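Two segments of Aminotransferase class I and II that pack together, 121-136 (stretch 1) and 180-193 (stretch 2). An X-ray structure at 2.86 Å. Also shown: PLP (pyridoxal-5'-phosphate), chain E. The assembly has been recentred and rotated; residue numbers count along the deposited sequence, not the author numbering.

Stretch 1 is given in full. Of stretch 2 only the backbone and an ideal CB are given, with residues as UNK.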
# COMPACT_ATOMS: atom_id res chain seq x y z
N TYR A 121 3.86 -3.34 17.24
CA TYR A 121 4.72 -3.74 18.36
C TYR A 121 5.32 -2.59 19.17
O TYR A 121 6.05 -2.82 20.15
CB TYR A 121 5.77 -4.74 17.89
CG TYR A 121 5.13 -5.99 17.37
CD1 TYR A 121 4.72 -6.99 18.25
CD2 TYR A 121 4.87 -6.16 16.01
CE1 TYR A 121 4.11 -8.14 17.78
CE2 TYR A 121 4.26 -7.30 15.53
CZ TYR A 121 3.88 -8.28 16.42
OH TYR A 121 3.27 -9.41 15.95
N LEU A 122 4.99 -1.37 18.78
CA LEU A 122 5.24 -0.20 19.62
C LEU A 122 3.95 0.57 19.77
O LEU A 122 3.18 0.71 18.81
CB LEU A 122 6.29 0.72 19.00
CG LEU A 122 7.74 0.24 18.93
CD1 LEU A 122 8.55 1.17 18.04
CD2 LEU A 122 8.35 0.13 20.32
N ASP A 123 3.71 1.05 20.98
CA ASP A 123 2.61 1.96 21.24
C ASP A 123 3.13 3.40 21.11
O ASP A 123 4.09 3.65 20.37
CB ASP A 123 2.02 1.69 22.62
CG ASP A 123 0.55 2.08 22.73
OD1 ASP A 123 0.10 3.00 22.01
OD2 ASP A 123 -0.15 1.48 23.57
N GLU A 124 2.52 4.35 21.83
CA GLU A 124 2.78 5.78 21.63
C GLU A 124 4.06 6.28 22.29
O GLU A 124 4.87 6.96 21.66
CB GLU A 124 1.57 6.61 22.09
CG GLU A 124 0.28 6.32 21.33
CD GLU A 124 -0.09 7.38 20.30
OE1 GLU A 124 0.06 8.59 20.60
OE2 GLU A 124 -0.57 7.01 19.20
N GLY A 125 4.27 5.93 23.55
CA GLY A 125 5.48 6.39 24.23
C GLY A 125 6.70 5.61 23.80
O GLY A 125 7.83 6.04 24.01
N ASP A 126 6.45 4.48 23.15
CA ASP A 126 7.43 3.41 22.99
C ASP A 126 8.56 3.76 22.02
O ASP A 126 8.32 4.42 21.01
CB ASP A 126 6.72 2.12 22.59
CG ASP A 126 5.73 1.65 23.65
OD1 ASP A 126 5.65 2.26 24.74
OD2 ASP A 126 5.01 0.66 23.39
N PRO A 127 9.79 3.32 22.34
CA PRO A 127 10.97 3.67 21.57
C PRO A 127 11.33 2.68 20.47
O PRO A 127 11.35 1.47 20.70
CB PRO A 127 12.07 3.69 22.62
CG PRO A 127 11.63 2.71 23.66
CD PRO A 127 10.14 2.59 23.58
N LEU A 128 11.61 3.22 19.28
CA LEU A 128 12.29 2.47 18.24
C LEU A 128 13.77 2.85 18.26
O LEU A 128 14.14 3.97 17.91
CB LEU A 128 11.69 2.74 16.86
CG LEU A 128 12.30 1.88 15.76
CD1 LEU A 128 11.68 0.48 15.74
CD2 LEU A 128 12.16 2.55 14.40
N ILE A 129 14.61 1.91 18.68
CA ILE A 129 16.03 2.17 18.80
C ILE A 129 16.74 1.71 17.53
O ILE A 129 16.83 0.52 17.23
CB ILE A 129 16.61 1.51 20.07
CG1 ILE A 129 15.83 1.98 21.29
CG2 ILE A 129 18.09 1.83 20.21
CD1 ILE A 129 15.48 0.87 22.26
N CYS A 130 17.23 2.70 16.78
CA CYS A 130 17.77 2.51 15.44
C CYS A 130 19.16 3.10 15.32
O CYS A 130 19.50 4.08 16.00
CB CYS A 130 16.86 3.14 14.39
SG CYS A 130 17.49 3.01 12.70
N HIS A 131 19.96 2.51 14.43
CA HIS A 131 21.35 2.93 14.24
C HIS A 131 21.47 4.33 13.69
O HIS A 131 20.64 4.78 12.90
CB HIS A 131 22.12 1.93 13.38
CG HIS A 131 21.27 1.24 12.35
ND1 HIS A 131 20.85 1.86 11.23
CD2 HIS A 131 20.76 -0.05 12.30
CE1 HIS A 131 20.11 1.00 10.50
NE2 HIS A 131 20.06 -0.17 11.16
N ASP A 132 22.53 5.00 14.15
CA ASP A 132 22.91 6.39 13.84
C ASP A 132 22.78 6.82 12.38
O ASP A 132 22.39 7.95 12.09
CB ASP A 132 24.37 6.58 14.25
CG ASP A 132 24.57 7.77 15.13
OD1 ASP A 132 23.56 8.41 15.48
OD2 ASP A 132 25.74 8.06 15.47
N TYR A 133 23.17 5.92 11.48
CA TYR A 133 23.05 6.13 10.05
C TYR A 133 21.84 5.29 9.63
O TYR A 133 21.86 4.07 9.79
CB TYR A 133 24.29 5.62 9.31
CG TYR A 133 25.62 6.24 9.72
CD1 TYR A 133 26.16 6.06 11.00
CD2 TYR A 133 26.38 6.97 8.79
CE1 TYR A 133 27.38 6.61 11.36
CE2 TYR A 133 27.61 7.52 9.14
CZ TYR A 133 28.11 7.34 10.42
OH TYR A 133 29.32 7.89 10.76
N TYR A 134 20.80 5.95 9.14
CA TYR A 134 19.55 5.26 8.83
C TYR A 134 18.84 5.82 7.62
O TYR A 134 19.01 6.98 7.25
CB TYR A 134 18.60 5.31 10.03
CG TYR A 134 18.20 6.71 10.44
CD1 TYR A 134 17.04 7.30 9.95
CD2 TYR A 134 19.00 7.45 11.31
CE1 TYR A 134 16.68 8.58 10.31
CE2 TYR A 134 18.64 8.73 11.68
CZ TYR A 134 17.48 9.29 11.18
OH TYR A 134 17.13 10.57 11.56
N TRP A 135 18.02 4.96 7.01
CA TRP A 135 17.11 5.31 5.94
C TRP A 135 16.01 6.15 6.53
O TRP A 135 15.33 5.73 7.46
CB TRP A 135 16.57 4.01 5.35
CG TRP A 135 15.62 4.14 4.19
CD1 TRP A 135 15.77 4.92 3.05
CD2 TRP A 135 14.36 3.41 3.99
NE1 TRP A 135 14.71 4.75 2.20
CE2 TRP A 135 13.83 3.86 2.70
CE3 TRP A 135 13.64 2.48 4.73
CZ2 TRP A 135 12.63 3.39 2.19
CZ3 TRP A 135 12.43 2.01 4.21
CH2 TRP A 135 11.94 2.45 2.97
N ALA A 136 15.85 7.36 6.01
CA ALA A 136 14.98 8.38 6.63
C ALA A 136 13.56 7.92 7.01
O ALA A 136 13.07 8.29 8.07
CB ALA A 136 14.93 9.64 5.77
N UNK A 180 9.66 -2.16 23.91
CA UNK A 180 10.65 -1.50 23.05
C UNK A 180 10.81 -2.20 21.70
O UNK A 180 10.24 -3.27 21.47
CB UNK A 180 12.00 -1.44 23.76
N UNK A 181 11.58 -1.59 20.80
CA UNK A 181 11.89 -2.21 19.52
C UNK A 181 13.27 -1.82 19.02
O UNK A 181 13.67 -0.65 19.10
CB UNK A 181 10.83 -1.83 18.48
N UNK A 182 14.01 -2.79 18.51
CA UNK A 182 15.29 -2.52 17.89
C UNK A 182 15.16 -2.67 16.40
O UNK A 182 14.61 -3.67 15.92
CB UNK A 182 16.38 -3.45 18.44
N UNK A 183 15.67 -1.69 15.66
CA UNK A 183 15.72 -1.80 14.22
C UNK A 183 17.16 -1.88 13.76
O UNK A 183 17.98 -1.04 14.14
CB UNK A 183 15.00 -0.62 13.56
N UNK A 184 17.46 -2.92 12.97
CA UNK A 184 18.77 -3.10 12.36
C UNK A 184 18.59 -3.35 10.87
O UNK A 184 17.98 -4.33 10.45
CB UNK A 184 19.53 -4.25 13.02
N UNK A 185 19.13 -2.44 10.06
CA UNK A 185 19.17 -2.60 8.62
C UNK A 185 20.50 -3.23 8.20
O UNK A 185 21.50 -2.54 8.02
CB UNK A 185 18.96 -1.25 7.92
N UNK A 186 20.48 -4.56 8.08
CA UNK A 186 21.66 -5.37 7.80
C UNK A 186 21.15 -6.68 7.22
O UNK A 186 20.08 -7.15 7.61
CB UNK A 186 22.51 -5.60 9.05
N UNK A 187 21.90 -7.27 6.27
CA UNK A 187 23.15 -6.77 5.72
C UNK A 187 22.91 -5.76 4.60
O UNK A 187 21.79 -5.67 4.09
CB UNK A 187 24.00 -7.93 5.20
N UNK A 188 23.96 -5.02 4.23
CA UNK A 188 23.89 -4.07 3.13
C UNK A 188 23.19 -2.78 3.51
O UNK A 188 22.35 -2.28 2.76
CB UNK A 188 23.17 -4.71 1.94
N UNK A 189 23.54 -2.26 4.68
CA UNK A 189 22.97 -1.04 5.27
C UNK A 189 22.98 0.17 4.35
O UNK A 189 24.02 0.62 3.90
CB UNK A 189 23.73 -0.69 6.55
N UNK A 190 21.79 0.69 4.06
CA UNK A 190 21.65 2.00 3.46
C UNK A 190 21.62 3.03 4.61
O UNK A 190 20.73 2.96 5.47
CB UNK A 190 20.39 2.08 2.59
N UNK A 191 22.57 3.99 4.63
CA UNK A 191 23.56 4.45 3.64
C UNK A 191 24.96 3.81 3.61
O UNK A 191 25.63 3.84 2.57
CB UNK A 191 23.76 5.95 3.85
N UNK A 192 25.40 3.25 4.74
CA UNK A 192 26.81 2.94 4.96
C UNK A 192 27.42 1.85 4.09
O UNK A 192 28.57 1.96 3.67
CB UNK A 192 26.99 2.54 6.42
N UNK A 193 26.64 0.80 3.81
CA UNK A 193 27.13 -0.37 3.08
C UNK A 193 27.68 -1.42 4.03
O UNK A 193 28.22 -2.44 3.59
CB UNK A 193 28.21 0.04 2.07
N1 PLP E . 14.64 -0.49 3.35
C2 PLP E . 15.82 0.16 3.04
C2A PLP E . 16.95 0.16 4.02
C3 PLP E . 15.97 0.81 1.82
O3 PLP E . 17.13 1.46 1.53
C4 PLP E . 14.94 0.83 0.90
C4A PLP E . 14.85 2.06 0.04
O4A PLP E . 15.30 2.07 -1.11
C5 PLP E . 13.76 0.17 1.21
C6 PLP E . 13.60 -0.49 2.43
C5A PLP E . 12.62 0.20 0.20
O4P PLP E . 11.88 -1.00 0.16
P PLP E . 10.61 -1.03 -0.82
O1P PLP E . 9.47 -0.44 -0.04
O2P PLP E . 10.37 -2.46 -1.23
O3P PLP E . 10.85 -0.18 -2.04

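Position 180 lies in a strand that runs parallel to 127-131. Its ideal CB lies 4.2 Å from Pro127 CG and 4.4 Å from Ile129 CD1. Apolar neighbours favour an apolar side chain, such as valine, isoleucine or leucine. It is Ile180; its CG2 reaches Pro127 CG at 3.7 Å and its CD1 reaches Ile129 CD1 at 4.0 Å.

Position 181 is tied by its backbone: its N donates to Pro127 O (3.1 Å), and its O accepts from Ile129 N (2.8 Å). The CB points to the sheet face that carries Leu128, and is already 3.7 Å from both Leu122 CD2 and Leu128 CD1. A small apolar residue fits. It is Ala181, whose methyl touches both leucines.

Position 182 points to the other face, with Ile129. Its CB is 4.2 Å from Ile129 O and meets little else of stretch 1, so many residues would do. It is Ser182, with OG hydrogen-bonded elsewhere in the structure.

Position 183 returns to the Leu128 face. Its N donates to Ile129 O (2.9 Å). The CB sees Leu128 CD1 at 4.1 Å, so a branched or long apolar chain is favoured. It is Leu183, and its CD2 packs on Cys130 SG at 3.7 Å.

Position 184 points away, with only His131 CD2 nearby, 4.4 Å from the CB. The choice is wide. It is Ile184.

Position 185 points toward stretch 1. Its N donates to His131 NE2 (2.7 Å, nearly straight), and its CB is 3.6 Å from the same nitrogen. That bond needs a backbone N-H, which excludes proline; otherwise several residues could serve. It is Asn185; its OD1 accepts from the N of 190.

Position 186 is open, the peptide before 187 is cis, which favours proline, and the positive phi at 188 favours glycine. They are Ser186, Pro187 and Gly188.

Position 189 points toward stretch 1 from a distance, so a longer polar chain could approach His131. It is Asn189: ND2 lies 3.3 Å from His131 CE1 and donates to Asn185 O.

Position 190 has its CB 5.1 Å from Trp135 CB, near the cofactor's O3. A polar donor would suit. It is Asn190; its ND2 donates to PLP O3 (2.7 Å) and sits 3.2 Å from Trp135 CD1.

Position 191 follows a cis peptide, which favours proline. It is Pro191, with CD 3.9 Å from Tyr133 CB.

Position 192 points toward Tyr133, and a medium side chain would reach it. It is Thr192: CG2 meets Tyr133 CB at 3.6 Å, while OG1 donates to Asn189 OD1.

Position 193 has backbone angles that call for glycine. It is Gly193.

Stretch 2 180-193: IASLINSPGNNPTG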
# COMPACT_ATOMS: atom_id res chain seq x y z
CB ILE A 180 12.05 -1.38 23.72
CG1 ILE A 180 12.75 -2.74 23.79
CG2 ILE A 180 11.96 -0.71 25.09
CD1 ILE A 180 14.25 -2.64 23.61
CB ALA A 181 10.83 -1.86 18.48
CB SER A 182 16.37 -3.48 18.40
OG SER A 182 17.50 -3.44 17.54
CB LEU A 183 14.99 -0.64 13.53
CG LEU A 183 14.82 -0.85 12.02
CD1 LEU A 183 13.40 -0.57 11.55
CD2 LEU A 183 15.83 0.00 11.26
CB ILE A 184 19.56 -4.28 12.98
CG1 ILE A 184 19.37 -4.38 14.50
CG2 ILE A 184 21.03 -4.21 12.58
CD1 ILE A 184 20.07 -3.32 15.33
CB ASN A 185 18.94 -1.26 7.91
CG ASN A 185 19.03 -1.37 6.40
OD1 ASN A 185 19.54 -0.47 5.74
ND2 ASN A 185 18.55 -2.48 5.85
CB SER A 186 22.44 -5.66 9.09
OG SER A 186 23.61 -6.42 8.84
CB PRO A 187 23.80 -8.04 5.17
CG PRO A 187 22.66 -8.89 4.76
CD PRO A 187 21.53 -8.59 5.72
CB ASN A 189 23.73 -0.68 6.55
CG ASN A 189 23.22 0.59 7.20
OD1 ASN A 189 23.79 1.67 7.02
ND2 ASN A 189 22.14 0.47 7.96
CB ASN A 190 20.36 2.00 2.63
CG ASN A 190 19.91 3.39 2.23
OD1 ASN A 190 20.72 4.27 1.94
ND2 ASN A 190 18.61 3.59 2.20
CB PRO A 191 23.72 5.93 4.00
CG PRO A 191 23.41 6.02 5.45
CD PRO A 191 22.62 4.81 5.85
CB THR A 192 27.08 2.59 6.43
OG1 THR A 192 26.44 1.34 6.73
CG2 THR A 192 26.53 3.67 7.33
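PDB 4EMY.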